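Local coordinates for protein neurotoxin (Clostridium botulinum, PDB 1ZB7) that acts in the host cytosol as the zinc endopeptidase light chain of botulinum neurotoxin type G, cleaving the synaptobrevins VAMP1, VAMP2 and VAMP3, at residues I93-R98 with T389-N394; N100-G105 with G362-K367; I43-E48 with K87-M92. All blocks are in the same frame, centred on the assembly; numbering follows the deposited sequence.

Contact 1: residues I93-R98 with T389-N394; sequences IKLFNR and TIYTQN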
ATOM      1  N   ILE A  93       4.653 -14.274  29.992  1.00 38.49           N
ATOM      2  CA  ILE A  93       5.836 -13.986  30.766  1.00 37.72           C
ATOM      3  C   ILE A  93       7.086 -14.353  29.999  1.00 38.59           C
ATOM      4  O   ILE A  93       8.109 -13.634  30.070  1.00 38.24           O
ATOM      5  CB  ILE A  93       5.789 -14.743  32.077  1.00 39.21           C
ATOM      6  CG1 ILE A  93       4.710 -14.132  32.962  1.00 36.76           C
ATOM      7  CG2 ILE A  93       7.191 -14.764  32.779  1.00 37.21           C
ATOM      8  CD1 ILE A  93       4.257 -15.102  34.067  1.00 39.25           C
ATOM      9  N   LYS A  94       7.029 -15.486  29.277  1.00 39.59           N
ATOM     10  CA  LYS A  94       8.178 -15.935  28.545  1.00 39.44           C
ATOM     11  C   LYS A  94       8.461 -14.925  27.439  1.00 39.71           C
ATOM     12  O   LYS A  94       9.594 -14.589  27.176  1.00 40.57           O
ATOM     13  CB  LYS A  94       7.972 -17.319  27.969  1.00 40.84           C
ATOM     14  CG  LYS A  94       9.101 -17.843  27.080  1.00 38.57           C
ATOM     15  CD  LYS A  94       9.161 -19.317  27.098  1.00 39.89           C
ATOM     16  CE  LYS A  94      10.291 -19.893  26.143  1.00 39.81           C
ATOM     17  NZ  LYS A  94      10.130 -21.378  26.045  1.00 35.61           N
ATOM     18  N   LEU A  95       7.422 -14.422  26.812  1.00 40.22           N
ATOM     19  CA  LEU A  95       7.573 -13.452  25.758  1.00 39.95           C
ATOM     20  C   LEU A  95       8.141 -12.164  26.272  1.00 39.17           C
ATOM     21  O   LEU A  95       9.045 -11.623  25.667  1.00 39.31           O
ATOM     22  CB  LEU A  95       6.243 -13.243  25.008  1.00 41.61           C
ATOM     23  CG  LEU A  95       5.656 -14.471  24.257  1.00 40.12           C
ATOM     24  CD1 LEU A  95       4.378 -13.996  23.581  1.00 41.51           C
ATOM     25  CD2 LEU A  95       6.589 -15.020  23.282  1.00 41.95           C
ATOM     26  N   PHE A  96       7.685 -11.693  27.430  1.00 39.20           N
ATOM     27  CA  PHE A  96       8.311 -10.513  28.002  1.00 39.00           C
ATOM     28  C   PHE A  96       9.755 -10.811  28.365  1.00 39.61           C
ATOM     29  O   PHE A  96      10.610  -9.942  28.233  1.00 41.25           O
ATOM     30  CB  PHE A  96       7.555  -9.939  29.203  1.00 37.96           C
ATOM     31  CG  PHE A  96       6.391  -9.089  28.832  1.00 37.11           C
ATOM     32  CD1 PHE A  96       5.119  -9.642  28.717  1.00 38.67           C
ATOM     33  CD2 PHE A  96       6.557  -7.745  28.596  1.00 38.13           C
ATOM     34  CE1 PHE A  96       3.998  -8.861  28.317  1.00 39.60           C
ATOM     35  CE2 PHE A  96       5.446  -6.897  28.207  1.00 42.55           C
ATOM     36  CZ  PHE A  96       4.157  -7.453  28.082  1.00 43.15           C
ATOM     37  N   ASN A  97      10.043 -12.003  28.848  1.00 40.39           N
ATOM     38  CA  ASN A  97      11.450 -12.355  29.155  1.00 40.35           C
ATOM     39  C   ASN A  97      12.330 -12.320  27.923  1.00 41.21           C
ATOM     40  O   ASN A  97      13.433 -11.833  27.977  1.00 42.32           O
ATOM     41  CB  ASN A  97      11.588 -13.679  29.898  1.00 40.73           C
ATOM     42  CG  ASN A  97      11.319 -13.549  31.390  1.00 39.73           C
ATOM     43  OD1 ASN A  97      11.740 -12.592  32.034  1.00 47.55           O
ATOM     44  ND2 ASN A  97      10.560 -14.458  31.915  1.00 40.69           N
ATOM     45  N   ARG A  98      11.794 -12.765  26.807  1.00 41.79           N
ATOM     46  CA  ARG A  98      12.442 -12.654  25.546  1.00 41.62           C
ATOM     47  C   ARG A  98      12.739 -11.194  25.122  1.00 41.99           C
ATOM     48  O   ARG A  98      13.891 -10.871  24.760  1.00 41.69           O
ATOM     49  CB  ARG A  98      11.669 -13.465  24.499  1.00 41.80           C
ATOM     50  CG  ARG A  98      12.146 -13.282  23.043  1.00 40.62           C
ATOM     51  CD  ARG A  98      12.037 -14.624  22.267  1.00 41.75           C
ATOM     52  NE  ARG A  98      12.396 -14.483  20.858  1.00 41.24           N
ATOM     53  CZ  ARG A  98      13.612 -14.272  20.369  1.00 41.91           C
ATOM     54  NH1 ARG A  98      14.665 -14.154  21.174  1.00 39.37           N
ATOM     55  NH2 ARG A  98      13.779 -14.147  19.041  1.00 42.20           N
ATOM     56  N   THR A 389      12.948 -26.967  23.427  1.00 45.96           N
ATOM     57  CA  THR A 389      13.537 -27.559  22.205  1.00 45.39           C
ATOM     58  C   THR A 389      13.049 -26.905  20.920  1.00 45.57           C
ATOM     59  O   THR A 389      13.612 -27.164  19.830  1.00 45.21           O
ATOM     60  CB  THR A 389      13.289 -29.070  22.126  1.00 46.08           C
ATOM     61  OG1 THR A 389      11.908 -29.314  21.992  1.00 44.62           O
ATOM     62  CG2 THR A 389      13.791 -29.770  23.401  1.00 44.87           C
ATOM     63  N   ILE A 390      12.051 -26.007  21.049  1.00 44.40           N
ATOM     64  CA  ILE A 390      11.336 -25.427  19.900  1.00 43.24           C
ATOM     65  C   ILE A 390      11.343 -23.883  19.966  1.00 42.38           C
ATOM     66  O   ILE A 390      11.398 -23.236  18.961  1.00 43.28           O
ATOM     67  CB  ILE A 390       9.811 -25.904  19.860  1.00 43.51           C
ATOM     68  CG1 ILE A 390       9.666 -27.421  19.685  1.00 43.90           C
ATOM     69  CG2 ILE A 390       8.998 -25.138  18.770  1.00 41.77           C
ATOM     70  CD1 ILE A 390       9.797 -27.875  18.267  1.00 47.70           C
ATOM     71  N   TYR A 391      11.173 -23.305  21.150  1.00 42.47           N
ATOM     72  CA  TYR A 391      11.146 -21.851  21.301  1.00 42.49           C
ATOM     73  C   TYR A 391      11.835 -21.471  22.557  1.00 42.18           C
ATOM     74  O   TYR A 391      11.422 -21.898  23.623  1.00 43.78           O
ATOM     75  CB  TYR A 391       9.700 -21.332  21.253  1.00 41.32           C
ATOM     76  CG  TYR A 391       9.556 -19.864  21.201  1.00 40.91           C
ATOM     77  CD1 TYR A 391       9.693 -19.162  20.026  1.00 40.62           C
ATOM     78  CD2 TYR A 391       9.326 -19.138  22.369  1.00 41.06           C
ATOM     79  CE1 TYR A 391       9.583 -17.785  19.997  1.00 38.66           C
ATOM     80  CE2 TYR A 391       9.241 -17.794  22.355  1.00 40.43           C
ATOM     81  CZ  TYR A 391       9.357 -17.097  21.161  1.00 40.36           C
ATOM     82  OH  TYR A 391       9.223 -15.706  21.174  1.00 36.43           O
ATOM     83  N   THR A 392      12.887 -20.651  22.437  1.00 42.56           N
ATOM     84  CA  THR A 392      13.660 -20.183  23.618  1.00 42.71           C
ATOM     85  C   THR A 392      13.611 -18.647  23.764  1.00 43.34           C
ATOM     86  O   THR A 392      13.380 -17.901  22.794  1.00 41.61           O
ATOM     87  CB  THR A 392      15.143 -20.633  23.579  1.00 42.25           C
ATOM     88  OG1 THR A 392      15.826 -19.901  22.561  1.00 46.04           O
ATOM     89  CG2 THR A 392      15.295 -22.156  23.343  1.00 39.89           C
ATOM     90  N   GLN A 393      13.821 -18.201  25.003  1.00 43.82           N
ATOM     91  CA  GLN A 393      13.963 -16.816  25.329  1.00 44.91           C
ATOM     92  C   GLN A 393      14.992 -16.091  24.486  1.00 44.96           C
ATOM     93  O   GLN A 393      14.726 -14.989  23.944  1.00 43.00           O
ATOM     94  CB  GLN A 393      14.349 -16.689  26.800  1.00 45.96           C
ATOM     95  CG  GLN A 393      13.150 -16.776  27.692  1.00 49.69           C
ATOM     96  CD  GLN A 393      13.478 -16.533  29.190  1.00 54.20           C
ATOM     97  OE1 GLN A 393      14.436 -15.731  29.568  1.00 43.06           O
ATOM     98  NE2 GLN A 393      12.636 -17.189  30.048  1.00 48.66           N
ATOM     99  N   ASN A 394      16.173 -16.704  24.390  1.00 44.46           N
ATOM    100  CA  ASN A 394      17.287 -16.027  23.779  1.00 45.28           C
ATOM    101  C   ASN A 394      17.311 -16.060  22.272  1.00 44.87           C
ATOM    102  O   ASN A 394      17.810 -15.106  21.672  1.00 46.52           O
ATOM    103  CB  ASN A 394      18.611 -16.568  24.360  1.00 45.75           C
ATOM    104  CG  ASN A 394      18.849 -16.048  25.779  1.00 49.63           C
ATOM    105  OD1 ASN A 394      18.141 -15.124  26.271  1.00 48.99           O
ATOM    106  ND2 ASN A 394      19.784 -16.661  26.452  1.00 46.97           N
TER
HETATM  107  O   HOH W   1      16.938 -13.393  19.382  1.00 47.09           O
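Arg98 and Gln393 mark the closest backbone approach, with CA atoms 4.4 Å apart: Tyr391 and Thr392 run extended alongside the end of helix 82-99, and the loop takes up helical backbone angles at Gln393. Lys94, with CG anti to its own backbone N and a straight chain beyond, slides past the Tyr391 ring in the opposite direction and gives a 2.8 Å hydrogen bond from NZ to Tyr391 O. Asn388 OD1 and Leu385 O bind the same ammonium, so three oxygens grip it. Arg98 bends at chi2 and aims NH1 at Gln393 O, 2.9 Å away with an N-H...O angle of 157°; the donor stands above the carbonyl plane. One water bridges Arg98 NH1 and Asn394 O. The guanidinium is turned 86° from the Tyr391 ring, and Arg98 CD comes within 3.2 Å of Tyr391 OH. Asp223 joins the pair, taking a salt bridge from Arg98 NH2 and hydrogen-bonding Tyr391 OH. The Gln393 side chain lies alongside that of Asn97, pointing the same way, the amide planes about 22° apart, with Gln393 CD 3.5 Å from Asn97 CB. Helix 224-239, bearer of the HExxH motif, packs against the cluster through Leu228, which touches Leu95, and Ala225, which touches both Arg98 and Tyr391.

Contact 2: residues N100-G105 with G362-K367; sequences NSKPSG and GEYGIK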
ATOM      1  N   ASN A 100      12.887  -8.757  27.055  1.00 44.53           N
ATOM      2  CA  ASN A 100      13.821  -8.305  28.070  1.00 44.49           C
ATOM      3  C   ASN A 100      15.282  -8.872  27.915  1.00 44.61           C
ATOM      4  O   ASN A 100      16.106  -8.483  28.710  1.00 45.26           O
ATOM      5  CB  ASN A 100      13.232  -8.510  29.493  1.00 43.25           C
ATOM      6  CG  ASN A 100      13.666  -7.406  30.490  1.00 43.19           C
ATOM      7  OD1 ASN A 100      13.784  -6.182  30.125  1.00 39.63           O
ATOM      8  ND2 ASN A 100      13.762  -7.795  31.791  1.00 37.51           N
ATOM      9  N   SER A 101      15.591  -9.671  26.880  1.00 44.04           N
ATOM     10  CA  SER A 101      16.900 -10.346  26.753  1.00 45.29           C
ATOM     11  C   SER A 101      17.928  -9.494  26.084  1.00 46.37           C
ATOM     12  O   SER A 101      19.070  -9.830  26.094  1.00 47.23           O
ATOM     13  CB  SER A 101      16.866 -11.705  26.026  1.00 44.98           C
ATOM     14  OG  SER A 101      16.340 -11.621  24.690  1.00 45.43           O
ATOM     15  N   LYS A 102      17.528  -8.381  25.506  1.00 48.35           N
ATOM     16  CA  LYS A 102      18.437  -7.552  24.716  1.00 48.44           C
ATOM     17  C   LYS A 102      18.236  -6.061  25.058  1.00 47.28           C
ATOM     18  O   LYS A 102      17.178  -5.662  25.494  1.00 45.06           O
ATOM     19  CB  LYS A 102      18.221  -7.818  23.214  1.00 49.57           C
ATOM     20  CG  LYS A 102      18.829  -9.150  22.743  1.00 50.24           C
ATOM     21  CD  LYS A 102      18.686  -9.340  21.243  1.00 52.01           C
ATOM     22  CE  LYS A 102      18.773 -10.844  20.883  1.00 54.89           C
ATOM     23  NZ  LYS A 102      20.072 -11.358  21.409  1.00 55.59           N
ATOM     24  N   PRO A 103      19.291  -5.263  24.935  1.00 46.56           N
ATOM     25  CA  PRO A 103      19.151  -3.863  25.442  1.00 46.78           C
ATOM     26  C   PRO A 103      17.990  -3.020  24.828  1.00 46.70           C
ATOM     27  O   PRO A 103      17.316  -2.296  25.550  1.00 46.69           O
ATOM     28  CB  PRO A 103      20.561  -3.249  25.219  1.00 46.70           C
ATOM     29  CG  PRO A 103      21.486  -4.468  25.128  1.00 47.48           C
ATOM     30  CD  PRO A 103      20.650  -5.581  24.468  1.00 45.92           C
ATOM     31  N   SER A 104      17.696  -3.178  23.535  1.00 47.08           N
ATOM     32  CA  SER A 104      16.614  -2.424  22.895  1.00 46.45           C
ATOM     33  C   SER A 104      15.226  -2.749  23.455  1.00 45.71           C
ATOM     34  O   SER A 104      14.427  -1.836  23.771  1.00 46.97           O
ATOM     35  CB  SER A 104      16.645  -2.645  21.399  1.00 45.87           C
ATOM     36  OG  SER A 104      16.465  -4.043  21.096  1.00 48.61           O
ATOM     37  N   GLY A 105      14.951  -4.030  23.650  1.00 44.71           N
ATOM     38  CA  GLY A 105      13.681  -4.423  24.252  1.00 44.14           C
ATOM     39  C   GLY A 105      13.568  -4.053  25.703  1.00 43.87           C
ATOM     40  O   GLY A 105      12.491  -3.685  26.187  1.00 41.80           O
ATOM     41  N   GLY A 362      15.612  -6.914  13.467  1.00 45.54           N
ATOM     42  CA  GLY A 362      17.047  -6.954  13.163  1.00 46.24           C
ATOM     43  C   GLY A 362      17.926  -7.149  14.388  1.00 47.00           C
ATOM     44  O   GLY A 362      18.864  -7.951  14.374  1.00 47.51           O
ATOM     45  N   GLU A 363      17.612  -6.441  15.459  1.00 47.92           N
ATOM     46  CA  GLU A 363      18.308  -6.640  16.704  1.00 49.06           C
ATOM     47  C   GLU A 363      18.142  -8.081  17.239  1.00 47.51           C
ATOM     48  O   GLU A 363      19.046  -8.601  17.864  1.00 47.28           O
ATOM     49  CB  GLU A 363      17.875  -5.598  17.768  1.00 49.96           C
ATOM     50  CG  GLU A 363      18.535  -4.173  17.677  1.00 56.87           C
ATOM     51  CD  GLU A 363      20.136  -4.160  17.610  1.00 66.79           C
ATOM     52  OE1 GLU A 363      20.825  -5.237  17.671  1.00 68.42           O
ATOM     53  OE2 GLU A 363      20.715  -3.031  17.503  1.00 70.87           O
ATOM     54  N   TYR A 364      16.994  -8.708  17.002  1.00 45.91           N
ATOM     55  CA  TYR A 364      16.651 -10.017  17.626  1.00 43.83           C
ATOM     56  C   TYR A 364      16.866 -11.212  16.669  1.00 43.12           C
ATOM     57  O   TYR A 364      16.672 -12.380  17.076  1.00 42.68           O
ATOM     58  CB  TYR A 364      15.204 -10.037  18.145  1.00 42.77           C
ATOM     59  CG  TYR A 364      15.068  -9.283  19.391  1.00 42.00           C
ATOM     60  CD1 TYR A 364      15.041  -9.946  20.628  1.00 42.15           C
ATOM     61  CD2 TYR A 364      15.029  -7.868  19.391  1.00 42.34           C
ATOM     62  CE1 TYR A 364      14.973  -9.230  21.836  1.00 41.64           C
ATOM     63  CE2 TYR A 364      14.931  -7.162  20.583  1.00 41.97           C
ATOM     64  CZ  TYR A 364      14.937  -7.860  21.820  1.00 41.90           C
ATOM     65  OH  TYR A 364      14.869  -7.164  23.025  1.00 41.08           O
ATOM     66  N   GLY A 365      17.298 -10.949  15.428  1.00 41.88           N
ATOM     67  CA  GLY A 365      17.481 -12.047  14.416  1.00 40.42           C
ATOM     68  C   GLY A 365      16.143 -12.725  14.133  1.00 40.61           C
ATOM     69  O   GLY A 365      15.997 -13.956  14.122  1.00 40.87           O
ATOM     70  N   ILE A 366      15.126 -11.892  13.977  1.00 41.15           N
ATOM     71  CA  ILE A 366      13.765 -12.340  13.700  1.00 41.62           C
ATOM     72  C   ILE A 366      13.419 -11.906  12.306  1.00 41.32           C
ATOM     73  O   ILE A 366      13.626 -10.771  11.905  1.00 40.86           O
ATOM     74  CB  ILE A 366      12.789 -11.786  14.724  1.00 42.83           C
ATOM     75  CG1 ILE A 366      13.039 -12.413  16.121  1.00 40.57           C
ATOM     76  CG2 ILE A 366      11.395 -12.030  14.332  1.00 42.87           C
ATOM     77  CD1 ILE A 366      12.285 -11.617  17.285  1.00 40.66           C
ATOM     78  N   LYS A 367      12.974 -12.871  11.523  1.00 41.95           N
ATOM     79  CA  LYS A 367      12.329 -12.567  10.279  1.00 42.00           C
ATOM     80  C   LYS A 367      10.900 -11.968  10.418  1.00 41.38           C
ATOM     81  O   LYS A 367      10.047 -12.487  11.112  1.00 40.80           O
ATOM     82  CB  LYS A 367      12.286 -13.808   9.386  1.00 41.96           C
ATOM     83  CG  LYS A 367      12.056 -13.354   7.997  1.00 42.50           C
ATOM     84  CD  LYS A 367      12.483 -14.246   7.000  1.00 46.72           C
ATOM     85  CE  LYS A 367      12.386 -13.525   5.650  1.00 49.73           C
ATOM     86  NZ  LYS A 367      13.664 -13.665   4.875  1.00 51.96           N
TER
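Tyr364 is thrust from the C-terminal end of helix 357-364 against the turn that starts helix 103-114, and nearly all the tight packing surrounds its ring. Lys102, at the N-cap position, lays its aliphatic chain across one face: CD sits 3.8 Å from the centroid of the Tyr364 ring, a CH-pi contact 16° off the ring normal, while Lys102 CB lies 3.4 Å from Tyr364 OH. The two side chains run in opposite directions, so the lysine carbons follow the ring from hydroxyl to root. At the far end the phenol meets a residue without a side chain: Gly105 N makes a weak, bent bond to Tyr364 OH at 3.2 Å (N-H...O angle 120°), and the stronger partner of this hydroxyl is Ile99 O. The solvent side is sparser. There Ser104 OG lies 3.5 Å from Tyr364 CE2 and 3.9 Å from CB of the exposed Glu363. Past Tyr364, Gly365 takes positive phi in a Schellman motif and ends the helix. The contact thus joins the start of helix 103-114 to the end of helix 357-364, with helix 224-239 alongside, touching Tyr364 through Met229 and Ile366 through Leu226.

Contact 3: residues I43-E48 with K87-M92; sequences IWIVPE and KFLKTM
Ile45 faces Phe88, Leu89 and Met92 in helix-on-sheet packing: helix 82-99 covers strand 43-46, which lies between strands 34-38 and 158-161 in the mixed sheet of the zinc protease domain. The short axes run nearly antiparallel, at 150°, and approach to 9.2 Å. The Ile45 side chain crosses all three helix residues obliquely. Its CG2 meets the rim of the Phe88 ring, near the ring plane, at 3.8 Å from CE2, and also lies 4.1 Å from Met92 CG. Ile45 CB in turn packs on Leu89 CD1 at 4.0 Å. Phe88 has CG opposite its backbone N (chi1 -180°), which carries the ring out from the helix to Pro47, whose CB is 3.6 Å from Phe88 CD2. Pro47 is the centre of an inverse gamma turn, and its ring also adjoins Leu89 CB. Tyr78 and Pro197 pack on Phe88 as well, while Ile45 also touches Ile160 of strand 158-161. No hydrogen bond crosses the interface, where the side-chain contacts are apolar. Within the helix, Lys87 O accepts from both Thr91 N and Thr91 OG1, which approach from opposite faces of the carbonyl plane, the hydroxyl oxygen at 2.6 Å.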
ATOM      1  N   ILE A  43       2.078  -3.060  34.497  1.00 40.76           N
ATOM      2  CA  ILE A  43       1.733  -3.986  33.396  1.00 42.36           C
ATOM      3  C   ILE A  43       1.114  -5.305  33.940  1.00 41.89           C
ATOM      4  O   ILE A  43       1.766  -6.078  34.666  1.00 42.98           O
ATOM      5  CB  ILE A  43       2.987  -4.311  32.548  1.00 41.86           C
ATOM      6  CG1 ILE A  43       3.678  -3.033  32.071  1.00 41.05           C
ATOM      7  CG2 ILE A  43       2.600  -5.196  31.417  1.00 44.12           C
ATOM      8  CD1 ILE A  43       4.926  -3.299  31.151  1.00 46.04           C
ATOM      9  N   TRP A  44      -0.125  -5.530  33.559  1.00 40.92           N
ATOM     10  CA  TRP A  44      -0.962  -6.569  34.061  1.00 39.48           C
ATOM     11  C   TRP A  44      -1.322  -7.547  32.913  1.00 39.22           C
ATOM     12  O   TRP A  44      -1.570  -7.115  31.799  1.00 38.74           O
ATOM     13  CB  TRP A  44      -2.253  -5.963  34.628  1.00 37.61           C
ATOM     14  CG  TRP A  44      -1.974  -5.142  35.848  1.00 39.84           C
ATOM     15  CD1 TRP A  44      -1.545  -3.754  35.911  1.00 37.94           C
ATOM     16  CD2 TRP A  44      -2.088  -5.551  37.200  1.00 37.82           C
ATOM     17  NE1 TRP A  44      -1.440  -3.392  37.170  1.00 38.79           N
ATOM     18  CE2 TRP A  44      -1.755  -4.421  38.003  1.00 39.62           C
ATOM     19  CE3 TRP A  44      -2.449  -6.743  37.817  1.00 38.68           C
ATOM     20  CZ2 TRP A  44      -1.730  -4.468  39.386  1.00 41.47           C
ATOM     21  CZ3 TRP A  44      -2.389  -6.818  39.199  1.00 40.85           C
ATOM     22  CH2 TRP A  44      -2.065  -5.680  39.980  1.00 41.62           C
ATOM     23  N   ILE A  45      -1.284  -8.853  33.216  1.00 39.30           N
ATOM     24  CA  ILE A  45      -1.862  -9.910  32.380  1.00 39.14           C
ATOM     25  C   ILE A  45      -3.205 -10.396  32.970  1.00 38.13           C
ATOM     26  O   ILE A  45      -3.315 -10.758  34.093  1.00 38.50           O
ATOM     27  CB  ILE A  45      -0.942 -11.101  32.237  1.00 38.57           C
ATOM     28  CG1 ILE A  45       0.478 -10.677  31.881  1.00 38.17           C
ATOM     29  CG2 ILE A  45      -1.496 -12.091  31.231  1.00 40.41           C
ATOM     30  CD1 ILE A  45       0.610  -9.811  30.645  1.00 38.06           C
ATOM     31  N   VAL A  46      -4.202 -10.377  32.140  1.00 40.13           N
ATOM     32  CA  VAL A  46      -5.528 -10.879  32.410  1.00 42.10           C
ATOM     33  C   VAL A  46      -5.790 -12.039  31.418  1.00 40.63           C
ATOM     34  O   VAL A  46      -6.119 -11.812  30.264  1.00 40.93           O
ATOM     35  CB  VAL A  46      -6.614  -9.825  32.291  1.00 42.40           C
ATOM     36  CG1 VAL A  46      -7.934 -10.355  32.782  1.00 44.47           C
ATOM     37  CG2 VAL A  46      -6.275  -8.565  33.124  1.00 44.07           C
ATOM     38  N   PRO A  47      -5.576 -13.257  31.855  1.00 41.57           N
ATOM     39  CA  PRO A  47      -5.722 -14.449  30.963  1.00 45.01           C
ATOM     40  C   PRO A  47      -7.165 -14.870  30.749  1.00 45.59           C
ATOM     41  O   PRO A  47      -7.566 -15.900  31.188  1.00 46.02           O
ATOM     42  CB  PRO A  47      -4.909 -15.543  31.681  1.00 43.51           C
ATOM     43  CG  PRO A  47      -4.347 -14.946  32.819  1.00 43.44           C
ATOM     44  CD  PRO A  47      -5.081 -13.683  33.158  1.00 42.74           C
ATOM     45  N   GLU A  48      -7.921 -14.013  30.087  1.00 45.57           N
ATOM     46  CA  GLU A  48      -9.282 -14.247  29.857  1.00 47.37           C
ATOM     47  C   GLU A  48      -9.542 -13.709  28.464  1.00 46.77           C
ATOM     48  O   GLU A  48      -8.859 -12.836  27.975  1.00 45.40           O
ATOM     49  CB  GLU A  48     -10.200 -13.413  30.765  1.00 47.90           C
ATOM     50  CG  GLU A  48      -9.984 -13.465  32.244  1.00 56.10           C
ATOM     51  CD  GLU A  48     -10.820 -14.530  32.918  1.00 59.19           C
ATOM     52  OE1 GLU A  48     -11.905 -14.801  32.350  1.00 56.62           O
ATOM     53  OE2 GLU A  48     -10.400 -15.008  34.038  1.00 63.45           O
ATOM     54  N   LYS A  87      -1.265 -21.555  31.025  1.00 40.77           N
ATOM     55  CA  LYS A  87      -0.397 -21.602  29.827  1.00 41.29           C
ATOM     56  C   LYS A  87      -0.238 -20.254  29.091  1.00 41.98           C
ATOM     57  O   LYS A  87       0.920 -19.871  28.653  1.00 40.87           O
ATOM     58  CB  LYS A  87      -0.875 -22.695  28.857  1.00 40.77           C
ATOM     59  CG  LYS A  87       0.065 -22.892  27.671  1.00 43.47           C
ATOM     60  CD  LYS A  87      -0.210 -24.138  26.783  1.00 44.51           C
ATOM     61  CE  LYS A  87       0.832 -24.152  25.611  1.00 45.91           C
ATOM     62  NZ  LYS A  87       1.013 -25.393  24.887  1.00 48.65           N
ATOM     63  N   PHE A  88      -1.376 -19.551  28.930  1.00 40.12           N
ATOM     64  CA  PHE A  88      -1.377 -18.169  28.402  1.00 39.42           C
ATOM     65  C   PHE A  88      -0.486 -17.193  29.236  1.00 39.32           C
ATOM     66  O   PHE A  88       0.357 -16.498  28.690  1.00 37.78           O
ATOM     67  CB  PHE A  88      -2.789 -17.652  28.380  1.00 39.68           C
ATOM     68  CG  PHE A  88      -2.930 -16.242  27.847  1.00 41.05           C
ATOM     69  CD1 PHE A  88      -3.217 -16.004  26.489  1.00 40.66           C
ATOM     70  CD2 PHE A  88      -2.884 -15.171  28.686  1.00 39.51           C
ATOM     71  CE1 PHE A  88      -3.455 -14.698  26.081  1.00 37.23           C
ATOM     72  CE2 PHE A  88      -3.074 -13.888  28.238  1.00 40.08           C
ATOM     73  CZ  PHE A  88      -3.308 -13.669  26.915  1.00 39.67           C
ATOM     74  N   LEU A  89      -0.695 -17.187  30.556  1.00 38.98           N
ATOM     75  CA  LEU A  89       0.090 -16.440  31.514  1.00 38.76           C
ATOM     76  C   LEU A  89       1.632 -16.688  31.468  1.00 40.28           C
ATOM     77  O   LEU A  89       2.436 -15.726  31.372  1.00 40.94           O
ATOM     78  CB  LEU A  89      -0.443 -16.736  32.871  1.00 38.57           C
ATOM     79  CG  LEU A  89       0.119 -16.084  34.152  1.00 38.33           C
ATOM     80  CD1 LEU A  89       0.169 -14.556  34.023  1.00 40.78           C
ATOM     81  CD2 LEU A  89      -0.787 -16.520  35.307  1.00 36.22           C
ATOM     82  N   LYS A  90       2.001 -17.954  31.494  1.00 38.74           N
ATOM     83  CA  LYS A  90       3.357 -18.397  31.354  1.00 39.70           C
ATOM     84  C   LYS A  90       3.964 -18.046  30.010  1.00 39.05           C
ATOM     85  O   LYS A  90       5.139 -17.638  29.927  1.00 38.44           O
ATOM     86  CB  LYS A  90       3.468 -19.908  31.731  1.00 40.58           C
ATOM     87  CG  LYS A  90       3.524 -20.073  33.287  1.00 42.75           C
ATOM     88  CD  LYS A  90       3.072 -21.376  33.761  1.00 51.64           C
ATOM     89  CE  LYS A  90       3.178 -21.490  35.331  1.00 56.16           C
ATOM     90  NZ  LYS A  90       2.462 -22.756  35.818  1.00 57.64           N
ATOM     91  N   THR A  91       3.176 -18.181  28.961  1.00 38.21           N
ATOM     92  CA  THR A  91       3.646 -17.807  27.624  1.00 38.26           C
ATOM     93  C   THR A  91       3.872 -16.273  27.556  1.00 37.74           C
ATOM     94  O   THR A  91       4.859 -15.835  27.041  1.00 37.82           O
ATOM     95  CB  THR A  91       2.641 -18.227  26.516  1.00 38.50           C
ATOM     96  OG1 THR A  91       2.416 -19.635  26.575  1.00 37.84           O
ATOM     97  CG2 THR A  91       3.121 -17.854  25.165  1.00 37.42           C
ATOM     98  N   MET A  92       2.952 -15.481  28.071  1.00 37.80           N
ATOM     99  CA  MET A  92       3.115 -14.015  28.106  1.00 38.71           C
ATOM    100  C   MET A  92       4.399 -13.615  28.855  1.00 38.35           C
ATOM    101  O   MET A  92       5.144 -12.730  28.417  1.00 38.00           O
ATOM    102  CB  MET A  92       1.894 -13.299  28.715  1.00 38.61           C
ATOM    103  CG  MET A  92       0.615 -13.279  27.904  1.00 40.06           C
ATOM    104  SD  MET A  92       0.857 -12.984  26.094  1.00 42.26           S
ATOM    105  CE  MET A  92       1.562 -11.329  26.173  1.00 39.41           C
TER

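Contacts 1 and 3 share helix 82-99. Contact 3 seats its middle on the mixed sheet, and contact 1 ties its following turns to the loop 389-394; their centres are 14 Å apart, bridged by Phe96 CE1 against Ile45 CD1 at 4.2 Å. Segment 100-105 of contact 2 follows helix 82-99 directly, and the centre of contact 2 lies 12 Å from that of contact 1. Arg98 connects these two, its NH2 3.4 Å from Ile366 CD1 and its O 3.5 Å from Tyr364 CE1. Contacts 2 and 3 do not meet: their centres are 21 Å apart, with about 9 Å between nearest atoms. Contacts 1 and 2 both lean on helix 224-239, which carries the zinc-binding HExxH motif, which places both beside the helix of the active site.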